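Local coordinates for protein kojibiose phosphorylase (Gut metagenome, PDB 6W0P) that is a phosphorylase of glycosyl hydrolase family 65, whose members join a beta-sandwich domain to a helical barrel and a small C-terminal beta domain, at residues L144-D149 with K288-F293; A368-I372 with A426-Y430; K710-L714 with K727-L733; V423-I427 with M447-I451. All coordinates share one frame; numbering follows the deposited sequence.

The four contacts sample the three parts of a family 65 chain. Interaction 1 ties strand 135-145 of the N-terminal beta domain to helix 282-300. Interactions 2 and 4 lie in the central catalytic domain and touch: their centres are 10 Å apart, both use helix 418-434 and share Ala426 and Ile427, and Ile372 O meets Met447 CE at 3.6 Å. Together they bring helices 365-376 and 437-458 against the same helix. Interaction 3 belongs to the C-terminal beta domain, its centre about 22 Å from that of interaction 2. Interaction 1 stands apart too, its centre about 25 Å from that of interaction 2 and about 34 Å from that of interaction 4.

Interaction 1 of 4, residues L144-D149 with K288-F293; sequences LLDMSD and KNQKFF
Asn289 reaches from its helix to the backbone at and just beyond the end of strand 135-145 and uses both ends of its amide. ND2 donates to Leu145 O at 2.9 Å, the carbonyl lying close to the amide plane, while OD1 accepts from Met147 N at 3.0 Å. ND2 also donates to Ser121 O, and the three bonds fix the rotation of the amide.

The charged interactions form a network around Lys288. Its extended chain, with CG anti to the backbone N (chi1 -177°), carries NZ between two carboxylates: the syn lone pair of Asp146 OD2 and the anti lone pair of Asp149 OD2, each at 2.7 Å. Asp146 OD2 also bonds to Tyr154 OH. Its other oxygen, OD1, accepts from Ser148 N through the anti lone pair (an Asx turn) and from Asp149 N, above the carboxylate plane, in the wider Asx motif. A water lies within bonding distance of Asp146 OD1, Ser148 OG and Asn289 OD1.

Apolar packing centres on Met147. CB sits over the centre of one face of the Phe292 ring, a CH-pi contact 3.4 Å from the centroid. The bent chain (chi2 -59°, chi3 -70°) then turns CE to within 3.6 Å of Phe292 CE1, and SD makes oblique Met-aromatic contacts with the rings of Phe292 and Phe293.

Leu144 rests on Phe282, Leu285 and Val286 of helix 282-300, and its strand pairs with strand 152-161. Phe292 and Phe293 pack on Ile322 of helix 308-324, so helix 282-300 lies between strand 135-145 and helix 308-324.

Interaction 2 of 4, residues A368-I372 with A426-Y430; sequences AKDLI and AIYHY
Ile372 meets three residues of the facing helix with three different carbons. From CB, which is directed at the opposite segment, the CG2 branch reaches Ile427 CG1 at 4.0 Å. The other branch begins with CG1, held anti to the carbonyl carbon (chi1 -62°), and lies 3.9 Å from Ala426 CB. At its tip, CD1 rests against Tyr430 CB at 3.6 Å and beside the backbone carbonyl oxygen Ala426 O at 3.8 Å. One isoleucine thus spans a full turn of its partner.

A turn earlier in helix 365-376, the phenol of Tyr430 is met by Ala368 and Lys369. Ala368 CB approaches CD1 of the ring obliquely at 4.3 Å. The aliphatic part of Lys369 runs past the hydroxyl, with CD 3.4 Å from Tyr430 OH, and its amine goes on to a salt bridge with Asp436. That same carboxylate also bonds to Tyr430 OH, which has Gln365 as a further partner.

The segment axes run nearly antiparallel, at 158°, and come within 10.4 Å. Helix 351-361 lies against both segments, through Leu361 on Ala368 and Leu357 on Ala426, while helix 437-458 contributes Phe439 against Ile372 and Met440 against Ile427.

Interaction 3 of 4, residues K710-L714 with K727-L733; sequences KNHLL and KKTKNIL
The imidazole of His712 is inserted into the loop 727-733 and touched at its edge and over one face. CG, anti to the carbonyl carbon, sets the ring against the loop, and chi2 (-78°) turns ND1 to Thr729 OG1, a hydrogen bond in the ring plane modelled rather short, at 2.5 Å. Asn731 OD1 also approaches the ring edge, 3.1 Å from His712 CE1, with the amide and ring planes 25° apart. Over one face sits Leu733 CB in a CH-pi contact, displaced toward the rim, while NE2 is bridged by a water to Ile732 O.

Lys727 holds the loop from within. Its chain runs straight from CB to CE, passing His712 ND1 with CD at 3.4 Å, and then bends at chi4 (60°). The bend turns NZ back to Asn731 O at 2.6 Å and Thr729 OG1 at 2.8 Å; Ile745 O is a further acceptor. Thr729 OG1 is therefore gripped by both the lysine and the histidine. Next to the imidazole, Leu714 CD2 meets Leu733 CD2 at 4.0 Å.

A second water joins Leu713 O, near the start of strand 712-718, to Lys728 N. The arrangement is a connecting loop of the C-terminal beta domain, leading from strand 722-726 to strand 733-737 and closed over strand 712-718 by a buried histidine and lysine.

Interaction 4 of 4, residues V423-I427 with M447-I451; sequences VFYAI and MLVEI
Ile427 pushes its CD1 into the hollow between Met447 and Leu448, successive residues of the facing helix. The methyl lies 3.7 Å from Met447 CB and 3.6 Å from Leu448 CD2, with the sulfur of Met447 also close by. The side chains of Ile427 and Leu448 run antiparallel alongside one another, bringing Leu448 CD1 and CD2 next to Ile427 CG2.

In return, Leu448 CD2 fills the dip between Ile427 and Phe424. It comes to the edge of the aromatic ring, near its plane, 4.1 Å from Phe424 CD1.

Val423 supplies the next bump. Its CG1, anti to the backbone N (chi1 -180°), enters between Met447 CE at 3.6 Å and Ile451 CD1 at 4.0 Å. Met447 can offer its methyl there because its chain bends at chi3 (87°). Ile451 CD1 also reaches the backbone, 4.0 Å from Phe424 N. No hydrogen bond crosses the pair; the side chains meet through carbon and sulfur alone.

The two segments run nearly antiparallel, at 153°, as consecutive helices 418-434 and 437-458 of a helical hairpin. Helix 487-504 covers one flank, where Tyr499 touches both Phe424 and Leu448; helix 365-376 reaches Val423 and Met447 through Arg375.

Interaction 1 of 4, residues L144-D149 with K288-F293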
loop_
_atom_site.group_PDB
_atom_site.type_symbol
_atom_site.label_atom_id
_atom_site.label_comp_id
_atom_site.label_asym_id
_atom_site.label_seq_id
_atom_site.Cartn_x
_atom_site.Cartn_y
_atom_site.Cartn_z
ATOM N N LEU A 144 40.680 -16.202 3.783
ATOM C CA LEU A 144 40.034 -17.424 3.260
ATOM C C LEU A 144 38.791 -17.709 4.105
ATOM O O LEU A 144 38.855 -17.558 5.336
ATOM C CB LEU A 144 40.985 -18.613 3.422
ATOM C CG LEU A 144 42.255 -18.662 2.586
ATOM C CD1 LEU A 144 43.150 -19.778 3.110
ATOM C CD2 LEU A 144 41.964 -18.905 1.116
ATOM N N LEU A 145 37.723 -18.172 3.472
ATOM C CA LEU A 145 36.678 -18.978 4.130
ATOM C C LEU A 145 36.908 -20.429 3.695
ATOM O O LEU A 145 37.098 -20.661 2.492
ATOM C CB LEU A 145 35.295 -18.436 3.748
ATOM C CG LEU A 145 35.057 -16.953 4.032
ATOM C CD1 LEU A 145 33.625 -16.563 3.707
ATOM C CD2 LEU A 145 35.358 -16.598 5.480
ATOM N N ASP A 146 36.981 -21.354 4.649
ATOM C CA ASP A 146 37.219 -22.801 4.383
ATOM C C ASP A 146 36.008 -23.345 3.623
ATOM O O ASP A 146 34.908 -23.231 4.155
ATOM C CB ASP A 146 37.445 -23.572 5.684
ATOM C CG ASP A 146 38.083 -24.937 5.511
ATOM O OD1 ASP A 146 37.667 -25.698 4.597
ATOM O OD2 ASP A 146 38.984 -25.252 6.319
ATOM N N MET A 147 36.192 -23.879 2.423
ATOM C CA MET A 147 35.043 -24.283 1.559
ATOM C C MET A 147 34.511 -25.661 1.956
ATOM O O MET A 147 33.356 -25.906 1.610
ATOM C CB MET A 147 35.414 -24.308 0.078
ATOM C CG MET A 147 35.859 -22.964 -0.418
ATOM S SD MET A 147 34.634 -21.653 -0.217
ATOM C CE MET A 147 33.419 -22.172 -1.422
ATOM N N SER A 148 35.289 -26.492 2.665
ATOM C CA SER A 148 34.885 -27.851 3.140
ATOM C C SER A 148 34.398 -27.799 4.600
ATOM O O SER A 148 33.242 -28.179 4.851
ATOM C CB SER A 148 36.008 -28.846 2.975
ATOM O OG SER A 148 36.827 -28.483 1.868
ATOM N N ASP A 149 35.250 -27.377 5.537
ATOM C CA ASP A 149 34.893 -27.226 6.977
ATOM C C ASP A 149 34.444 -25.785 7.191
ATOM O O ASP A 149 35.271 -24.978 7.633
ATOM C CB ASP A 149 36.058 -27.615 7.894
ATOM C CG ASP A 149 36.502 -29.055 7.707
ATOM O OD1 ASP A 149 35.696 -29.936 8.034
ATOM O OD2 ASP A 149 37.639 -29.280 7.204
ATOM N N LYS A 288 44.245 -26.288 0.435
ATOM C CA LYS A 288 42.999 -27.019 0.775
ATOM C C LYS A 288 41.820 -26.399 0.015
ATOM O O LYS A 288 41.065 -27.166 -0.628
ATOM C CB LYS A 288 42.770 -27.009 2.280
ATOM C CG LYS A 288 41.564 -27.801 2.754
ATOM C CD LYS A 288 41.359 -27.623 4.229
ATOM C CE LYS A 288 40.261 -28.494 4.789
ATOM N NZ LYS A 288 39.681 -27.882 6.012
ATOM N N ASN A 289 41.718 -25.069 0.004
ATOM C CA ASN A 289 40.616 -24.387 -0.709
ATOM C C ASN A 289 40.779 -24.632 -2.210
ATOM O O ASN A 289 39.770 -24.833 -2.892
ATOM C CB ASN A 289 40.533 -22.897 -0.390
ATOM C CG ASN A 289 39.348 -22.564 0.473
ATOM O OD1 ASN A 289 38.876 -23.404 1.228
ATOM N ND2 ASN A 289 38.875 -21.340 0.366
ATOM N N GLN A 290 42.008 -24.643 -2.704
ATOM C CA GLN A 290 42.260 -24.826 -4.150
ATOM C C GLN A 290 41.800 -26.231 -4.559
ATOM O O GLN A 290 41.253 -26.348 -5.653
ATOM C CB GLN A 290 43.729 -24.564 -4.489
ATOM C CG GLN A 290 44.061 -24.717 -5.968
ATOM C CD GLN A 290 44.984 -23.616 -6.422
ATOM O OE1 GLN A 290 45.389 -22.748 -5.633
ATOM N NE2 GLN A 290 45.323 -23.648 -7.700
ATOM N N LYS A 291 42.016 -27.244 -3.713
ATOM C CA LYS A 291 41.588 -28.648 -3.957
ATOM C C LYS A 291 40.062 -28.667 -4.137
ATOM O O LYS A 291 39.590 -29.330 -5.063
ATOM C CB LYS A 291 42.042 -29.562 -2.817
ATOM C CG LYS A 291 42.365 -30.997 -3.212
ATOM C CD LYS A 291 42.226 -31.953 -2.045
ATOM C CE LYS A 291 40.784 -32.331 -1.749
ATOM N NZ LYS A 291 40.440 -33.661 -2.321
ATOM N N PHE A 292 39.319 -27.928 -3.305
ATOM C CA PHE A 292 37.844 -27.782 -3.425
ATOM C C PHE A 292 37.468 -27.097 -4.747
ATOM O O PHE A 292 36.578 -27.610 -5.428
ATOM C CB PHE A 292 37.287 -26.984 -2.255
ATOM C CG PHE A 292 35.824 -26.653 -2.366
ATOM C CD1 PHE A 292 35.396 -25.580 -3.139
ATOM C CD2 PHE A 292 34.882 -27.391 -1.671
ATOM C CE1 PHE A 292 34.052 -25.257 -3.207
ATOM C CE2 PHE A 292 33.539 -27.059 -1.741
ATOM C CZ PHE A 292 33.128 -25.990 -2.502
ATOM N N PHE A 293 38.099 -25.975 -5.114
ATOM C CA PHE A 293 37.744 -25.247 -6.362
ATOM C C PHE A 293 38.151 -26.057 -7.607
ATOM O O PHE A 293 37.421 -25.955 -8.631
ATOM C CB PHE A 293 38.334 -23.839 -6.365
ATOM C CG PHE A 293 37.549 -22.868 -5.526
ATOM C CD1 PHE A 293 36.329 -22.389 -5.975
ATOM C CD2 PHE A 293 38.031 -22.441 -4.299
ATOM C CE1 PHE A 293 35.606 -21.485 -5.217
ATOM C CE2 PHE A 293 37.304 -21.557 -3.534
ATOM C CZ PHE A 293 36.086 -21.095 -3.984
HETATM O O HOH W 1 38.642 -26.145 2.061
#

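Interaction 2 of 4, residues A368-I372 with A426-Y430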
loop_
_atom_site.group_PDB
_atom_site.type_symbol
_atom_site.label_atom_id
_atom_site.label_comp_id
_atom_site.label_asym_id
_atom_site.label_seq_id
_atom_site.Cartn_x
_atom_site.Cartn_y
_atom_site.Cartn_z
ATOM N N ALA A 368 21.635 -29.269 -5.724
ATOM C CA ALA A 368 20.296 -29.220 -6.368
ATOM C C ALA A 368 19.233 -29.738 -5.389
ATOM O O ALA A 368 18.227 -29.059 -5.176
ATOM C CB ALA A 368 20.278 -30.017 -7.648
ATOM N N LYS A 369 19.452 -30.912 -4.806
ATOM C CA LYS A 369 18.480 -31.544 -3.868
ATOM C C LYS A 369 18.306 -30.666 -2.616
ATOM O O LYS A 369 17.164 -30.533 -2.154
ATOM C CB LYS A 369 18.926 -32.970 -3.527
ATOM C CG LYS A 369 18.197 -33.634 -2.366
ATOM C CD LYS A 369 18.000 -35.146 -2.507
ATOM C CE LYS A 369 18.971 -35.980 -1.688
ATOM N NZ LYS A 369 18.995 -37.395 -2.149
ATOM N N ASP A 370 19.386 -30.060 -2.104
ATOM C CA ASP A 370 19.361 -29.224 -0.872
ATOM C C ASP A 370 18.541 -27.957 -1.114
ATOM O O ASP A 370 17.760 -27.585 -0.205
ATOM C CB ASP A 370 20.764 -28.954 -0.331
ATOM C CG ASP A 370 21.266 -30.065 0.584
ATOM O OD1 ASP A 370 20.517 -31.031 0.755
ATOM O OD2 ASP A 370 22.409 -29.969 1.110
ATOM N N LEU A 371 18.667 -27.339 -2.292
ATOM C CA LEU A 371 17.821 -26.181 -2.677
ATOM C C LEU A 371 16.337 -26.546 -2.536
ATOM O O LEU A 371 15.598 -25.725 -1.964
ATOM C CB LEU A 371 18.156 -25.725 -4.097
ATOM C CG LEU A 371 19.415 -24.885 -4.189
ATOM C CD1 LEU A 371 19.754 -24.560 -5.632
ATOM C CD2 LEU A 371 19.257 -23.609 -3.390
ATOM N N ILE A 372 15.909 -27.734 -2.987
ATOM C CA ILE A 372 14.489 -28.178 -2.837
ATOM C C ILE A 372 14.193 -28.532 -1.367
ATOM O O ILE A 372 13.084 -28.221 -0.913
ATOM C CB ILE A 372 14.180 -29.306 -3.814
ATOM C CG1 ILE A 372 14.345 -28.824 -5.253
ATOM C CG2 ILE A 372 12.797 -29.872 -3.580
ATOM C CD1 ILE A 372 14.852 -29.900 -6.200
ATOM N N ALA A 426 10.834 -27.077 -9.866
ATOM C CA ALA A 426 12.123 -27.561 -9.326
ATOM C C ALA A 426 12.037 -29.071 -9.064
ATOM O O ALA A 426 12.954 -29.780 -9.500
ATOM C CB ALA A 426 12.517 -26.802 -8.076
ATOM N N ILE A 427 10.972 -29.554 -8.406
ATOM C CA ILE A 427 10.808 -31.009 -8.120
ATOM C C ILE A 427 10.851 -31.759 -9.452
ATOM O O ILE A 427 11.679 -32.701 -9.575
ATOM C CB ILE A 427 9.526 -31.283 -7.323
ATOM C CG1 ILE A 427 9.640 -30.795 -5.878
ATOM C CG2 ILE A 427 9.144 -32.753 -7.382
ATOM C CD1 ILE A 427 8.293 -30.589 -5.206
ATOM N N TYR A 428 10.019 -31.337 -10.408
ATOM C CA TYR A 428 9.924 -31.873 -11.789
ATOM C C TYR A 428 11.285 -31.827 -12.503
ATOM O O TYR A 428 11.714 -32.836 -13.081
ATOM C CB TYR A 428 8.866 -31.089 -12.558
ATOM C CG TYR A 428 8.885 -31.283 -14.049
ATOM C CD1 TYR A 428 8.351 -32.417 -14.643
ATOM C CD2 TYR A 428 9.416 -30.307 -14.880
ATOM C CE1 TYR A 428 8.370 -32.590 -16.021
ATOM C CE2 TYR A 428 9.427 -30.458 -16.258
ATOM C CZ TYR A 428 8.908 -31.603 -16.829
ATOM O OH TYR A 428 8.933 -31.703 -18.195
ATOM N N HIS A 429 11.972 -30.688 -12.475
ATOM C CA HIS A 429 13.280 -30.505 -13.152
ATOM C C HIS A 429 14.307 -31.452 -12.518
ATOM O O HIS A 429 15.061 -32.118 -13.248
ATOM C CB HIS A 429 13.687 -29.022 -13.126
ATOM C CG HIS A 429 14.635 -28.633 -14.207
ATOM N ND1 HIS A 429 15.141 -27.352 -14.311
ATOM C CD2 HIS A 429 15.218 -29.360 -15.177
ATOM C CE1 HIS A 429 15.971 -27.307 -15.340
ATOM N NE2 HIS A 429 16.046 -28.530 -15.887
ATOM N N TYR A 430 14.285 -31.551 -11.193
ATOM C CA TYR A 430 15.200 -32.401 -10.403
ATOM C C TYR A 430 15.019 -33.876 -10.802
ATOM O O TYR A 430 16.025 -34.599 -11.028
ATOM C CB TYR A 430 14.919 -32.225 -8.913
ATOM C CG TYR A 430 15.777 -33.117 -8.063
ATOM C CD1 TYR A 430 17.143 -32.915 -8.026
ATOM C CD2 TYR A 430 15.248 -34.176 -7.338
ATOM C CE1 TYR A 430 17.972 -33.729 -7.274
ATOM C CE2 TYR A 430 16.063 -34.992 -6.571
ATOM C CZ TYR A 430 17.433 -34.775 -6.555
ATOM O OH TYR A 430 18.284 -35.552 -5.834
#

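Interaction 3 of 4, residues K710-L714 with K727-L733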
loop_
_atom_site.group_PDB
_atom_site.type_symbol
_atom_site.label_atom_id
_atom_site.label_comp_id
_atom_site.label_asym_id
_atom_site.label_seq_id
_atom_site.Cartn_x
_atom_site.Cartn_y
_atom_site.Cartn_z
ATOM N N LYS A 710 23.503 -38.209 -16.337
ATOM C CA LYS A 710 23.528 -39.683 -16.163
ATOM C C LYS A 710 24.955 -40.139 -15.848
ATOM O O LYS A 710 25.432 -41.104 -16.474
ATOM C CB LYS A 710 23.008 -40.377 -17.417
ATOM C CG LYS A 710 21.544 -40.118 -17.744
ATOM C CD LYS A 710 21.008 -41.177 -18.693
ATOM C CE LYS A 710 19.680 -40.833 -19.322
ATOM N NZ LYS A 710 18.561 -41.308 -18.484
ATOM N N ASN A 711 25.593 -39.434 -14.911
ATOM C CA ASN A 711 26.941 -39.692 -14.342
ATOM C C ASN A 711 27.997 -39.563 -15.434
ATOM O O ASN A 711 29.092 -40.110 -15.222
ATOM C CB ASN A 711 27.028 -41.058 -13.665
ATOM C CG ASN A 711 26.118 -41.173 -12.461
ATOM O OD1 ASN A 711 26.036 -40.257 -11.649
ATOM N ND2 ASN A 711 25.419 -42.283 -12.333
ATOM N N HIS A 712 27.690 -38.885 -16.553
ATOM C CA HIS A 712 28.686 -38.582 -17.608
ATOM C C HIS A 712 29.116 -37.129 -17.481
ATOM O O HIS A 712 28.285 -36.254 -17.748
ATOM C CB HIS A 712 28.156 -38.835 -19.019
ATOM C CG HIS A 712 27.683 -40.221 -19.275
ATOM N ND1 HIS A 712 28.552 -41.250 -19.520
ATOM C CD2 HIS A 712 26.435 -40.734 -19.359
ATOM C CE1 HIS A 712 27.860 -42.355 -19.730
ATOM N NE2 HIS A 712 26.560 -42.065 -19.633
ATOM N N LEU A 713 30.375 -36.905 -17.121
ATOM C CA LEU A 713 30.973 -35.560 -17.148
ATOM C C LEU A 713 31.304 -35.208 -18.593
ATOM O O LEU A 713 32.295 -35.749 -19.115
ATOM C CB LEU A 713 32.218 -35.521 -16.262
ATOM C CG LEU A 713 32.942 -34.169 -16.234
ATOM C CD1 LEU A 713 31.951 -33.026 -16.007
ATOM C CD2 LEU A 713 34.031 -34.161 -15.161
ATOM N N LEU A 714 30.497 -34.346 -19.202
ATOM C CA LEU A 714 30.593 -33.986 -20.646
ATOM C C LEU A 714 31.348 -32.671 -20.827
ATOM O O LEU A 714 30.996 -31.690 -20.138
ATOM C CB LEU A 714 29.190 -33.832 -21.225
ATOM C CG LEU A 714 28.296 -35.048 -21.097
ATOM C CD1 LEU A 714 26.862 -34.660 -21.377
ATOM C CD2 LEU A 714 28.759 -36.158 -22.030
ATOM N N LYS A 727 33.862 -37.347 -23.252
ATOM C CA LYS A 727 33.698 -37.881 -21.880
ATOM C C LYS A 727 34.700 -39.023 -21.655
ATOM O O LYS A 727 35.241 -39.551 -22.635
ATOM C CB LYS A 727 32.241 -38.310 -21.648
ATOM C CG LYS A 727 31.813 -39.648 -22.218
ATOM C CD LYS A 727 30.340 -39.934 -22.089
ATOM C CE LYS A 727 29.957 -41.207 -22.817
ATOM N NZ LYS A 727 30.672 -42.399 -22.305
ATOM N N LYS A 728 34.881 -39.417 -20.390
ATOM C CA LYS A 728 35.846 -40.468 -19.957
ATOM C C LYS A 728 35.105 -41.753 -19.567
ATOM O O LYS A 728 35.770 -42.770 -19.368
ATOM C CB LYS A 728 36.668 -39.952 -18.768
ATOM C CG LYS A 728 37.394 -38.637 -19.011
ATOM C CD LYS A 728 38.470 -38.733 -20.061
ATOM C CE LYS A 728 39.851 -38.515 -19.488
ATOM N NZ LYS A 728 40.050 -37.085 -19.165
ATOM N N THR A 729 33.792 -41.699 -19.374
ATOM C CA THR A 729 32.990 -42.888 -19.024
ATOM C C THR A 729 33.068 -43.857 -20.204
ATOM O O THR A 729 33.308 -43.409 -21.340
ATOM C CB THR A 729 31.549 -42.523 -18.648
ATOM O OG1 THR A 729 31.050 -41.630 -19.640
ATOM C CG2 THR A 729 31.445 -41.921 -17.262
ATOM N N LYS A 730 32.850 -45.140 -19.939
ATOM C CA LYS A 730 33.079 -46.232 -20.916
ATOM C C LYS A 730 31.786 -46.572 -21.642
ATOM O O LYS A 730 31.885 -47.199 -22.695
ATOM C CB LYS A 730 33.613 -47.483 -20.215
ATOM C CG LYS A 730 34.895 -47.268 -19.418
ATOM C CD LYS A 730 36.025 -46.773 -20.285
ATOM C CE LYS A 730 37.307 -46.544 -19.512
ATOM N NZ LYS A 730 38.395 -46.159 -20.441
ATOM N N ASN A 731 30.636 -46.231 -21.068
ATOM C CA ASN A 731 29.317 -46.698 -21.564
ATOM C C ASN A 731 28.758 -45.690 -22.579
ATOM O O ASN A 731 29.174 -44.525 -22.593
ATOM C CB ASN A 731 28.346 -46.966 -20.413
ATOM C CG ASN A 731 28.148 -45.767 -19.514
ATOM O OD1 ASN A 731 29.117 -45.109 -19.133
ATOM N ND2 ASN A 731 26.902 -45.486 -19.169
ATOM N N ILE A 732 27.837 -46.138 -23.420
ATOM C CA ILE A 732 27.202 -45.302 -24.473
ATOM C C ILE A 732 26.278 -44.278 -23.810
ATOM O O ILE A 732 25.387 -44.686 -23.049
ATOM C CB ILE A 732 26.459 -46.205 -25.475
ATOM C CG1 ILE A 732 27.451 -46.981 -26.358
ATOM C CG2 ILE A 732 25.444 -45.395 -26.290
ATOM C CD1 ILE A 732 26.840 -48.187 -27.050
ATOM N N LEU A 733 26.471 -42.992 -24.108
ATOM C CA LEU A 733 25.400 -41.985 -23.912
ATOM C C LEU A 733 24.850 -41.621 -25.279
ATOM O O LEU A 733 25.581 -41.088 -26.105
ATOM C CB LEU A 733 25.926 -40.727 -23.208
ATOM C CG LEU A 733 24.859 -39.652 -23.003
ATOM C CD1 LEU A 733 23.729 -40.179 -22.128
ATOM C CD2 LEU A 733 25.454 -38.372 -22.415
HETATM O O HOH W 2 24.272 -43.821 -20.332
HETATM O O HOH W 3 33.437 -38.074 -18.334
#

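Interaction 4 of 4, residues V423-I427 with M447-I451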
loop_
_atom_site.group_PDB
_atom_site.type_symbol
_atom_site.label_atom_id
_atom_site.label_comp_id
_atom_site.label_asym_id
_atom_site.label_seq_id
_atom_site.Cartn_x
_atom_site.Cartn_y
_atom_site.Cartn_z
ATOM N N VAL A 423 8.451 -24.132 -6.972
ATOM C CA VAL A 423 8.824 -25.364 -6.210
ATOM C C VAL A 423 8.324 -26.591 -6.984
ATOM O O VAL A 423 9.110 -27.520 -7.142
ATOM C CB VAL A 423 8.373 -25.320 -4.735
ATOM C CG1 VAL A 423 8.770 -26.579 -3.985
ATOM C CG2 VAL A 423 8.957 -24.099 -4.021
ATOM N N PHE A 424 7.105 -26.591 -7.522
ATOM C CA PHE A 424 6.614 -27.727 -8.344
ATOM C C PHE A 424 7.623 -27.984 -9.477
ATOM O O PHE A 424 8.123 -29.129 -9.611
ATOM C CB PHE A 424 5.220 -27.481 -8.910
ATOM C CG PHE A 424 5.092 -28.027 -10.309
ATOM C CD1 PHE A 424 5.206 -29.390 -10.549
ATOM C CD2 PHE A 424 4.898 -27.183 -11.385
ATOM C CE1 PHE A 424 5.166 -29.891 -11.843
ATOM C CE2 PHE A 424 4.841 -27.685 -12.678
ATOM C CZ PHE A 424 4.975 -29.039 -12.908
ATOM N N TYR A 425 7.974 -26.945 -10.240
ATOM C CA TYR A 425 8.887 -27.068 -11.404
ATOM C C TYR A 425 10.279 -27.561 -10.979
ATOM O O TYR A 425 10.857 -28.321 -11.737
ATOM C CB TYR A 425 9.006 -25.751 -12.166
ATOM C CG TYR A 425 9.751 -25.892 -13.459
ATOM C CD1 TYR A 425 9.114 -26.316 -14.603
ATOM C CD2 TYR A 425 11.110 -25.613 -13.537
ATOM C CE1 TYR A 425 9.795 -26.446 -15.800
ATOM C CE2 TYR A 425 11.808 -25.752 -14.720
ATOM C CZ TYR A 425 11.149 -26.168 -15.860
ATOM O OH TYR A 425 11.820 -26.286 -17.047
ATOM N N ALA A 426 10.834 -27.077 -9.866
ATOM C CA ALA A 426 12.123 -27.561 -9.326
ATOM C C ALA A 426 12.037 -29.071 -9.064
ATOM O O ALA A 426 12.954 -29.780 -9.500
ATOM C CB ALA A 426 12.517 -26.802 -8.076
ATOM N N ILE A 427 10.972 -29.554 -8.406
ATOM C CA ILE A 427 10.808 -31.009 -8.120
ATOM C C ILE A 427 10.851 -31.759 -9.452
ATOM O O ILE A 427 11.679 -32.701 -9.575
ATOM C CB ILE A 427 9.526 -31.283 -7.323
ATOM C CG1 ILE A 427 9.640 -30.795 -5.878
ATOM C CG2 ILE A 427 9.144 -32.753 -7.382
ATOM C CD1 ILE A 427 8.293 -30.589 -5.206
ATOM N N MET A 447 5.156 -32.497 -0.896
ATOM C CA MET A 447 5.304 -31.100 -1.388
ATOM C C MET A 447 4.342 -30.858 -2.547
ATOM O O MET A 447 3.761 -29.761 -2.588
ATOM C CB MET A 447 6.723 -30.819 -1.879
ATOM C CG MET A 447 7.727 -30.864 -0.774
ATOM S SD MET A 447 9.389 -30.808 -1.403
ATOM C CE MET A 447 9.608 -29.028 -1.485
ATOM N N LEU A 448 4.194 -31.833 -3.446
ATOM C CA LEU A 448 3.350 -31.681 -4.661
ATOM C C LEU A 448 1.860 -31.674 -4.267
ATOM O O LEU A 448 1.067 -30.907 -4.903
ATOM C CB LEU A 448 3.652 -32.812 -5.641
ATOM C CG LEU A 448 5.032 -32.785 -6.302
ATOM C CD1 LEU A 448 5.164 -33.955 -7.271
ATOM C CD2 LEU A 448 5.281 -31.466 -7.036
ATOM N N VAL A 449 1.462 -32.495 -3.283
ATOM C CA VAL A 449 0.037 -32.583 -2.843
ATOM C C VAL A 449 -0.307 -31.263 -2.152
ATOM O O VAL A 449 -1.358 -30.690 -2.456
ATOM C CB VAL A 449 -0.221 -33.818 -1.953
ATOM C CG1 VAL A 449 -1.538 -33.721 -1.187
ATOM C CG2 VAL A 449 -0.176 -35.092 -2.779
ATOM N N GLU A 450 0.578 -30.792 -1.273
ATOM C CA GLU A 450 0.356 -29.529 -0.524
ATOM C C GLU A 450 0.252 -28.358 -1.509
ATOM O O GLU A 450 -0.672 -27.548 -1.322
ATOM C CB GLU A 450 1.447 -29.290 0.525
ATOM C CG GLU A 450 1.435 -30.314 1.654
ATOM C CD GLU A 450 0.212 -30.328 2.563
ATOM O OE1 GLU A 450 -0.655 -29.438 2.418
ATOM O OE2 GLU A 450 0.118 -31.260 3.395
ATOM N N ILE A 451 1.142 -28.263 -2.511
ATOM C CA ILE A 451 1.116 -27.136 -3.493
ATOM C C ILE A 451 -0.172 -27.233 -4.305
ATOM O O ILE A 451 -0.844 -26.199 -4.458
ATOM C CB ILE A 451 2.355 -27.102 -4.403
ATOM C CG1 ILE A 451 3.628 -26.788 -3.614
ATOM C CG2 ILE A 451 2.153 -26.127 -5.551
ATOM C CD1 ILE A 451 4.876 -27.247 -4.313
#